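Local coordinates for MutT/nudix family protein (Shewanella oneidensis, PDB 3GZ5), which probably acts as an ADP-ribose-dependent transcriptional regulator of NAD metabolism, joining a Nudix domain to a DNA-binding winged helix domain, at residues P84-Q89 with T157-Y162; M113-C118 with V128-L133. All blocks are in the same frame, centred on the assembly; numbering follows the deposited sequence.

Interaction 1 of 2, residues P84-Q89 with T157-Y162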
ATOM      1  N   PRO B  84     -17.375   5.263  -7.710  1.00 41.30           N
ATOM      2  CA  PRO B  84     -17.032   6.093  -6.524  1.00 40.72           C
ATOM      3  C   PRO B  84     -15.969   7.140  -6.866  1.00 39.45           C
ATOM      4  O   PRO B  84     -15.144   6.885  -7.740  1.00 39.39           O
ATOM      5  CB  PRO B  84     -16.454   5.091  -5.521  1.00 40.56           C
ATOM      6  CG  PRO B  84     -16.731   3.738  -6.078  1.00 42.43           C
ATOM      7  CD  PRO B  84     -16.940   3.868  -7.563  1.00 41.30           C
ATOM      8  N   PRO B  85     -15.995   8.321  -6.207  1.00 38.74           N
ATOM      9  CA  PRO B  85     -14.976   9.314  -6.566  1.00 38.12           C
ATOM     10  C   PRO B  85     -13.579   8.991  -6.020  1.00 37.75           C
ATOM     11  O   PRO B  85     -12.602   9.565  -6.490  1.00 38.67           O
ATOM     12  CB  PRO B  85     -15.522  10.616  -5.957  1.00 38.28           C
ATOM     13  CG  PRO B  85     -16.324  10.168  -4.758  1.00 37.77           C
ATOM     14  CD  PRO B  85     -16.922   8.825  -5.170  1.00 38.19           C
ATOM     15  N   TYR B  86     -13.471   8.077  -5.063  1.00 36.71           N
ATOM     16  CA  TYR B  86     -12.152   7.746  -4.511  1.00 36.68           C
ATOM     17  C   TYR B  86     -11.976   6.235  -4.375  1.00 35.96           C
ATOM     18  O   TYR B  86     -12.828   5.543  -3.835  1.00 34.59           O
ATOM     19  CB  TYR B  86     -11.880   8.435  -3.150  1.00 36.58           C
ATOM     20  CG  TYR B  86     -10.516   8.065  -2.577  1.00 36.51           C
ATOM     21  CD1 TYR B  86     -10.358   6.927  -1.786  1.00 38.73           C
ATOM     22  CD2 TYR B  86      -9.380   8.828  -2.862  1.00 38.57           C
ATOM     23  CE1 TYR B  86      -9.102   6.552  -1.268  1.00 39.45           C
ATOM     24  CE2 TYR B  86      -8.112   8.464  -2.355  1.00 38.24           C
ATOM     25  CZ  TYR B  86      -7.990   7.326  -1.564  1.00 40.02           C
ATOM     26  OH  TYR B  86      -6.756   6.932  -1.076  1.00 41.59           O
ATOM     27  N   ILE B  87     -10.845   5.753  -4.855  1.00 37.25           N
ATOM     28  CA  ILE B  87     -10.510   4.331  -4.800  1.00 38.68           C
ATOM     29  C   ILE B  87      -9.005   4.153  -4.777  1.00 38.16           C
ATOM     30  O   ILE B  87      -8.285   4.846  -5.480  1.00 39.19           O
ATOM     31  CB  ILE B  87     -11.211   3.515  -5.963  1.00 39.32           C
ATOM     32  CG1 ILE B  87     -11.101   2.017  -5.701  1.00 41.14           C
ATOM     33  CG2 ILE B  87     -10.640   3.893  -7.359  1.00 40.56           C
ATOM     34  CD1 ILE B  87     -12.288   1.241  -6.197  1.00 42.19           C
ATOM     35  N   GLU B  88      -8.532   3.240  -3.939  1.00 38.47           N
ATOM     36  CA  GLU B  88      -7.120   2.977  -3.779  1.00 38.80           C
ATOM     37  C   GLU B  88      -6.938   1.526  -3.374  1.00 38.82           C
ATOM     38  O   GLU B  88      -7.662   1.010  -2.503  1.00 37.51           O
ATOM     39  CB  GLU B  88      -6.538   3.884  -2.671  1.00 39.79           C
ATOM     40  CG  GLU B  88      -5.059   3.615  -2.357  1.00 44.33           C
ATOM     41  CD  GLU B  88      -4.555   4.369  -1.133  1.00 51.58           C
ATOM     42  OE1 GLU B  88      -3.418   4.894  -1.177  1.00 55.00           O
ATOM     43  OE2 GLU B  88      -5.284   4.422  -0.113  1.00 55.15           O
ATOM     44  N   GLN B  89      -5.958   0.866  -3.979  1.00 38.42           N
ATOM     45  CA  GLN B  89      -5.621  -0.497  -3.606  1.00 38.85           C
ATOM     46  C   GLN B  89      -5.174  -0.571  -2.140  1.00 39.18           C
ATOM     47  O   GLN B  89      -4.336   0.223  -1.688  1.00 40.35           O
ATOM     48  CB  GLN B  89      -4.518  -1.012  -4.542  1.00 39.36           C
ATOM     49  CG  GLN B  89      -4.590  -2.484  -4.876  1.00 39.37           C
ATOM     50  CD  GLN B  89      -3.524  -2.899  -5.866  1.00 40.73           C
ATOM     51  OE1 GLN B  89      -3.777  -3.003  -7.077  1.00 43.23           O
ATOM     52  NE2 GLN B  89      -2.342  -3.146  -5.365  1.00 38.00           N
ATOM     53  N   THR B 157      -7.906   5.437   9.105  1.00 45.16           N
ATOM     54  CA  THR B 157      -7.334   6.143  10.246  1.00 46.36           C
ATOM     55  C   THR B 157      -6.057   6.913   9.890  1.00 46.43           C
ATOM     56  O   THR B 157      -5.956   8.085  10.233  1.00 46.32           O
ATOM     57  CB  THR B 157      -7.153   5.186  11.444  1.00 46.25           C
ATOM     58  OG1 THR B 157      -8.445   4.648  11.765  1.00 47.09           O
ATOM     59  CG2 THR B 157      -6.607   5.915  12.643  1.00 47.10           C
ATOM     60  N   GLN B 158      -5.116   6.277   9.176  1.00 46.96           N
ATOM     61  CA  GLN B 158      -3.924   6.975   8.679  1.00 46.97           C
ATOM     62  C   GLN B 158      -4.261   8.060   7.655  1.00 46.30           C
ATOM     63  O   GLN B 158      -3.623   9.113   7.631  1.00 46.48           O
ATOM     64  CB  GLN B 158      -2.868   6.019   8.093  1.00 47.39           C
ATOM     65  CG  GLN B 158      -2.355   4.945   9.043  1.00 50.96           C
ATOM     66  CD  GLN B 158      -1.722   5.496  10.326  1.00 55.50           C
ATOM     67  OE1 GLN B 158      -2.307   5.392  11.422  1.00 55.37           O
ATOM     68  NE2 GLN B 158      -0.522   6.081  10.196  1.00 55.70           N
ATOM     69  N   LYS B 159      -5.245   7.814   6.795  1.00 45.93           N
ATOM     70  CA  LYS B 159      -5.693   8.861   5.884  1.00 45.25           C
ATOM     71  C   LYS B 159      -6.209  10.096   6.641  1.00 44.41           C
ATOM     72  O   LYS B 159      -5.971  11.216   6.208  1.00 44.98           O
ATOM     73  CB  LYS B 159      -6.779   8.350   4.924  1.00 46.00           C
ATOM     74  CG  LYS B 159      -6.336   7.260   3.986  1.00 46.67           C
ATOM     75  CD  LYS B 159      -5.325   7.731   2.988  1.00 49.41           C
ATOM     76  CE  LYS B 159      -4.903   6.540   2.182  1.00 52.52           C
ATOM     77  NZ  LYS B 159      -4.098   6.935   0.996  1.00 58.97           N
ATOM     78  N   ALA B 160      -6.933   9.888   7.745  1.00 43.26           N
ATOM     79  CA  ALA B 160      -7.436  10.994   8.592  1.00 42.79           C
ATOM     80  C   ALA B 160      -6.289  11.803   9.209  1.00 42.34           C
ATOM     81  O   ALA B 160      -6.444  12.975   9.506  1.00 42.33           O
ATOM     82  CB  ALA B 160      -8.366  10.479   9.678  1.00 42.31           C
ATOM     83  N   LEU B 161      -5.133  11.167   9.360  1.00 42.39           N
ATOM     84  CA  LEU B 161      -3.957  11.788   9.973  1.00 42.42           C
ATOM     85  C   LEU B 161      -3.104  12.587   8.999  1.00 41.93           C
ATOM     86  O   LEU B 161      -2.452  13.582   9.381  1.00 41.17           O
ATOM     87  CB  LEU B 161      -3.086  10.713  10.636  1.00 42.51           C
ATOM     88  CG  LEU B 161      -3.368  10.260  12.082  1.00 45.18           C
ATOM     89  CD1 LEU B 161      -2.220   9.373  12.541  1.00 44.34           C
ATOM     90  CD2 LEU B 161      -3.528  11.431  13.074  1.00 45.63           C
ATOM     91  N   TYR B 162      -3.086  12.144   7.744  1.00 41.79           N
ATOM     92  CA  TYR B 162      -2.151  12.703   6.768  1.00 42.34           C
ATOM     93  C   TYR B 162      -2.778  13.255   5.501  1.00 41.54           C
ATOM     94  O   TYR B 162      -2.047  13.643   4.604  1.00 41.94           O
ATOM     95  CB  TYR B 162      -1.077  11.673   6.381  1.00 43.22           C
ATOM     96  CG  TYR B 162      -0.199  11.258   7.524  1.00 44.03           C
ATOM     97  CD1 TYR B 162       0.820  12.093   7.994  1.00 46.82           C
ATOM     98  CD2 TYR B 162      -0.395  10.030   8.152  1.00 47.37           C
ATOM     99  CE1 TYR B 162       1.631  11.705   9.070  1.00 47.68           C
ATOM    100  CE2 TYR B 162       0.406   9.632   9.223  1.00 49.25           C
ATOM    101  CZ  TYR B 162       1.412  10.469   9.666  1.00 48.83           C
ATOM    102  OH  TYR B 162       2.183  10.046  10.714  1.00 51.09           O
TER
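A salt bridge in a buried contact ties the start of a Nudix sheet strand, 86-95, to the last turns of the long helix 145-162. Glu88 on the strand and Lys159 on the helix reach for each other from opposite directions. Their backbones stay well apart: the CA atoms of Glu88 and Lys159 are 11.4 Å from each other, and the long side chains cover that distance. Glu88 sends its CG anti to the backbone N (chi1 176°) and runs on extended, which carries the carboxylate out from the sheet. Lys159 bends once, at chi2 (-67°), and is then straight to its ammonium group.

The ammonium sits across both carboxylate oxygens. Lys159 NZ is 3.1 Å from Glu88 OE1 and 3.0 Å from Glu88 OE2. Both hydrogen bonds are weak, and the position of OE2 is less certain than that of OE1. The pairing is thus shared between two oxygens and rests more on charge than on one well-aimed hydrogen bond.

Tyr86 lies two residues before Glu88 and points to the same side of the strand. Tyr86 OH gives Glu88 OE2 a weak bond of 3.1 Å, doubtful because OE2 is poorly placed. Tyr86 OH also comes within 3.4 Å of Lys159 NZ, so phenol, carboxylate and ammonium form one small polar cluster. Arg155, one helical turn before Lys159, makes a second salt bridge, also to Glu88 OE2 and with the same reserve. With two cations beside it, the carboxylate is probably held in its charged form. Arg233 places a like charge close to Lys159, which Glu88 would partly offset.

On the other side of the strand, Ile87 packs on helix 68-80. Strand 104-112 pairs with strand 86-95 through backbone bonds at Tyr86 and Glu88, while helix 176-187 packs against helix 145-162.

Interaction 2 of 2, residues M113-C118 with V128-L133. With NA (sodium ion), chain D.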
ATOM      1  N   MET B 113     -17.345   6.962  -1.032  1.00 41.85           N
ATOM      2  CA  MET B 113     -18.340   7.720  -1.782  1.00 43.30           C
ATOM      3  C   MET B 113     -19.356   8.321  -0.829  1.00 44.30           C
ATOM      4  O   MET B 113     -19.415   7.938   0.330  1.00 44.04           O
ATOM      5  CB  MET B 113     -19.049   6.845  -2.811  1.00 43.13           C
ATOM      6  CG  MET B 113     -20.044   5.791  -2.275  1.00 44.97           C
ATOM      7  SD  MET B 113     -20.956   5.108  -3.701  1.00 47.41           S
ATOM      8  CE  MET B 113     -21.694   3.705  -2.971  1.00 46.83           C
ATOM      9  N   SER B 114     -20.172   9.247  -1.318  1.00 45.70           N
ATOM     10  CA  SER B 114     -21.241   9.767  -0.473  1.00 47.81           C
ATOM     11  C   SER B 114     -22.440   8.819  -0.461  1.00 48.96           C
ATOM     12  O   SER B 114     -22.777   8.175  -1.461  1.00 48.38           O
ATOM     13  CB  SER B 114     -21.672  11.163  -0.906  1.00 47.32           C
ATOM     14  OG  SER B 114     -22.703  11.062  -1.865  1.00 48.56           O
ATOM     15  N   TYR B 115     -23.085   8.761   0.690  1.00 51.26           N
ATOM     16  CA  TYR B 115     -24.250   7.913   0.918  1.00 53.52           C
ATOM     17  C   TYR B 115     -25.427   8.119  -0.053  1.00 54.90           C
ATOM     18  O   TYR B 115     -25.961   7.136  -0.553  1.00 55.17           O
ATOM     19  CB  TYR B 115     -24.688   8.069   2.378  1.00 53.22           C
ATOM     20  CG  TYR B 115     -25.915   7.294   2.769  1.00 54.60           C
ATOM     21  CD1 TYR B 115     -25.820   5.971   3.197  1.00 55.32           C
ATOM     22  CD2 TYR B 115     -27.178   7.896   2.748  1.00 55.50           C
ATOM     23  CE1 TYR B 115     -26.947   5.264   3.580  1.00 55.26           C
ATOM     24  CE2 TYR B 115     -28.314   7.190   3.126  1.00 55.98           C
ATOM     25  CZ  TYR B 115     -28.192   5.883   3.539  1.00 54.57           C
ATOM     26  OH  TYR B 115     -29.313   5.194   3.930  1.00 54.53           O
ATOM     27  N   GLN B 116     -25.819   9.366  -0.330  1.00 57.34           N
ATOM     28  CA  GLN B 116     -27.016   9.626  -1.168  1.00 60.11           C
ATOM     29  C   GLN B 116     -26.764   9.547  -2.682  1.00 61.35           C
ATOM     30  O   GLN B 116     -27.712   9.484  -3.470  1.00 61.61           O
ATOM     31  CB  GLN B 116     -27.702  10.954  -0.812  1.00 60.55           C
ATOM     32  CG  GLN B 116     -28.838  10.851   0.255  1.00 63.53           C
ATOM     33  CD  GLN B 116     -30.029   9.959  -0.169  1.00 66.69           C
ATOM     34  OE1 GLN B 116     -30.448   9.948  -1.343  1.00 66.23           O
ATOM     35  NE2 GLN B 116     -30.580   9.210   0.800  1.00 67.32           N
ATOM     36  N   ALA B 117     -25.493   9.535  -3.081  1.00 62.81           N
ATOM     37  CA  ALA B 117     -25.126   9.304  -4.480  1.00 64.03           C
ATOM     38  C   ALA B 117     -25.642   7.953  -4.985  1.00 65.00           C
ATOM     39  O   ALA B 117     -25.899   7.792  -6.181  1.00 65.04           O
ATOM     40  CB  ALA B 117     -23.620   9.396  -4.656  1.00 63.90           C
ATOM     41  N   CYS B 118     -25.825   6.997  -4.072  1.00 66.38           N
ATOM     42  CA  CYS B 118     -26.224   5.646  -4.456  1.00 67.66           C
ATOM     43  C   CYS B 118     -27.312   4.975  -3.604  1.00 69.42           C
ATOM     44  O   CYS B 118     -27.819   3.924  -4.007  1.00 69.54           O
ATOM     45  CB  CYS B 118     -25.006   4.742  -4.448  1.00 67.84           C
ATOM     46  SG  CYS B 118     -24.714   4.061  -2.841  1.00 65.01           S
ATOM     47  N   VAL B 128     -27.943  -6.145  -1.423  1.00 70.19           N
ATOM     48  CA  VAL B 128     -26.957  -5.056  -1.269  1.00 69.47           C
ATOM     49  C   VAL B 128     -27.430  -4.022  -0.234  1.00 68.36           C
ATOM     50  O   VAL B 128     -28.492  -3.404  -0.397  1.00 69.90           O
ATOM     51  CB  VAL B 128     -26.662  -4.323  -2.621  1.00 69.52           C
ATOM     52  CG1 VAL B 128     -25.486  -3.369  -2.468  1.00 68.78           C
ATOM     53  CG2 VAL B 128     -26.391  -5.322  -3.745  1.00 70.15           C
ATOM     54  N   LYS B 129     -26.627  -3.813   0.807  1.00 66.77           N
ATOM     55  CA  LYS B 129     -27.011  -2.937   1.914  1.00 64.98           C
ATOM     56  C   LYS B 129     -25.821  -2.213   2.557  1.00 63.36           C
ATOM     57  O   LYS B 129     -24.759  -2.808   2.759  1.00 62.82           O
ATOM     58  CB  LYS B 129     -27.774  -3.756   2.973  1.00 65.22           C
ATOM     59  CG  LYS B 129     -28.330  -2.964   4.158  1.00 66.27           C
ATOM     60  CD  LYS B 129     -29.186  -3.862   5.062  1.00 68.52           C
ATOM     61  CE  LYS B 129     -29.615  -3.167   6.366  1.00 69.34           C
ATOM     62  NZ  LYS B 129     -30.730  -2.170   6.174  1.00 70.02           N
ATOM     63  N   TRP B 130     -26.012  -0.931   2.877  1.00 61.55           N
ATOM     64  CA  TRP B 130     -25.083  -0.187   3.734  1.00 59.81           C
ATOM     65  C   TRP B 130     -25.249  -0.638   5.178  1.00 59.78           C
ATOM     66  O   TRP B 130     -26.339  -0.515   5.749  1.00 59.45           O
ATOM     67  CB  TRP B 130     -25.365   1.306   3.677  1.00 58.34           C
ATOM     68  CG  TRP B 130     -24.909   2.024   2.445  1.00 57.94           C
ATOM     69  CD1 TRP B 130     -25.700   2.612   1.512  1.00 56.51           C
ATOM     70  CD2 TRP B 130     -23.551   2.257   2.028  1.00 56.13           C
ATOM     71  NE1 TRP B 130     -24.930   3.193   0.534  1.00 57.15           N
ATOM     72  CE2 TRP B 130     -23.607   2.985   0.825  1.00 56.93           C
ATOM     73  CE3 TRP B 130     -22.296   1.917   2.556  1.00 54.37           C
ATOM     74  CZ2 TRP B 130     -22.453   3.394   0.139  1.00 55.96           C
ATOM     75  CZ3 TRP B 130     -21.158   2.314   1.873  1.00 55.32           C
ATOM     76  CH2 TRP B 130     -21.246   3.045   0.675  1.00 55.52           C
ATOM     77  N   TRP B 131     -24.168  -1.137   5.773  1.00 59.99           N
ATOM     78  CA  TRP B 131     -24.179  -1.603   7.152  1.00 59.96           C
ATOM     79  C   TRP B 131     -23.332  -0.726   8.069  1.00 59.38           C
ATOM     80  O   TRP B 131     -22.210  -0.392   7.717  1.00 58.75           O
ATOM     81  CB  TRP B 131     -23.644  -3.026   7.228  1.00 60.91           C
ATOM     82  CG  TRP B 131     -24.557  -4.056   6.655  1.00 62.24           C
ATOM     83  CD1 TRP B 131     -24.565  -4.533   5.372  1.00 63.10           C
ATOM     84  CD2 TRP B 131     -25.591  -4.752   7.351  1.00 63.80           C
ATOM     85  NE1 TRP B 131     -25.549  -5.478   5.226  1.00 63.87           N
ATOM     86  CE2 TRP B 131     -26.192  -5.638   6.427  1.00 64.46           C
ATOM     87  CE3 TRP B 131     -26.073  -4.714   8.676  1.00 63.90           C
ATOM     88  CZ2 TRP B 131     -27.258  -6.480   6.780  1.00 64.01           C
ATOM     89  CZ3 TRP B 131     -27.124  -5.552   9.027  1.00 63.50           C
ATOM     90  CH2 TRP B 131     -27.708  -6.416   8.081  1.00 63.74           C
ATOM     91  N   PRO B 132     -23.860  -0.368   9.263  1.00 59.10           N
ATOM     92  CA  PRO B 132     -23.024   0.281  10.276  1.00 59.07           C
ATOM     93  C   PRO B 132     -21.774  -0.544  10.572  1.00 59.01           C
ATOM     94  O   PRO B 132     -21.854  -1.758  10.798  1.00 58.87           O
ATOM     95  CB  PRO B 132     -23.942   0.339  11.504  1.00 58.76           C
ATOM     96  CG  PRO B 132     -25.303   0.410  10.933  1.00 58.37           C
ATOM     97  CD  PRO B 132     -25.248  -0.520   9.738  1.00 59.17           C
ATOM     98  N   LEU B 133     -20.620   0.105  10.540  1.00 59.44           N
ATOM     99  CA  LEU B 133     -19.372  -0.606  10.755  1.00 60.32           C
ATOM    100  C   LEU B 133     -19.407  -1.424  12.049  1.00 61.26           C
ATOM    101  O   LEU B 133     -18.980  -2.579  12.061  1.00 61.51           O
ATOM    102  CB  LEU B 133     -18.188   0.355  10.747  1.00 59.95           C
ATOM    103  CG  LEU B 133     -16.808  -0.234  11.027  1.00 58.97           C
ATOM    104  CD1 LEU B 133     -16.412  -1.293   9.983  1.00 57.70           C
ATOM    105  CD2 LEU B 133     -15.822   0.894  11.058  1.00 58.65           C
TER
HETATM  106 NA    NA D 238     -30.567  -2.453  -0.488  1.00 72.87          NA
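Trp130 of strand 128-132 inserts its indole among Met113 and Tyr115, just before the short helix 116-119, and Cys118 within it. The tightest touch is at the rim of its six-membered ring. There Met113 CE lies 3.2 Å from Trp130 CZ2, near the ring plane. Cys118 SG also meets the edge, 3.5 Å from Trp130 NE1, as a sulfur-aromatic contact. The indole N-H is buried here and has no polar partner in the model.

The looser side is the partly exposed Tyr115. Its ring covers only part of one indole face, with Tyr115 CE1 3.6 Å from Trp130 CD1. The planes meet obliquely, at 41°. Tyr115 swings its ring away from its own backbone N (chi1 178°), which carries it alongside the indole, where it also stacks on His33.

Without the indole, as with an alanine here, Met113 and Cys118 would probably lose their shared packing surface and Tyr115 would be freer to turn.

At the strand's start, Val128 O binds the sodium ion at 2.3 Å, together with Ile122 and Val125. Trp130 also packs on strands 22-33 and 36-43, and helix 68-80 touches Met113 and Cys118.

From the N terminus, the chain first builds strands 22-33 and 36-43 and helix 68-80, then enters segment 84-89. Interaction 1 closes the longer loop, with 67 residues between its segments, when helix 145-162 returns to strand 86-95. Interaction 2 lies wholly within that loop. It closes a short one, in which nine residues join 113-118 to 128-133 and include two sodium ligands, Ile122 and Val125. The contact centres are about 16 Å apart, but the contacts touch: Pro85 CD packs 3.7 Å from Met113 CB. Both reach the same mixed sheet. Interaction 1 ties it to the long helix, and interaction 2 joins strand 128-132 to the turn after strand 104-112.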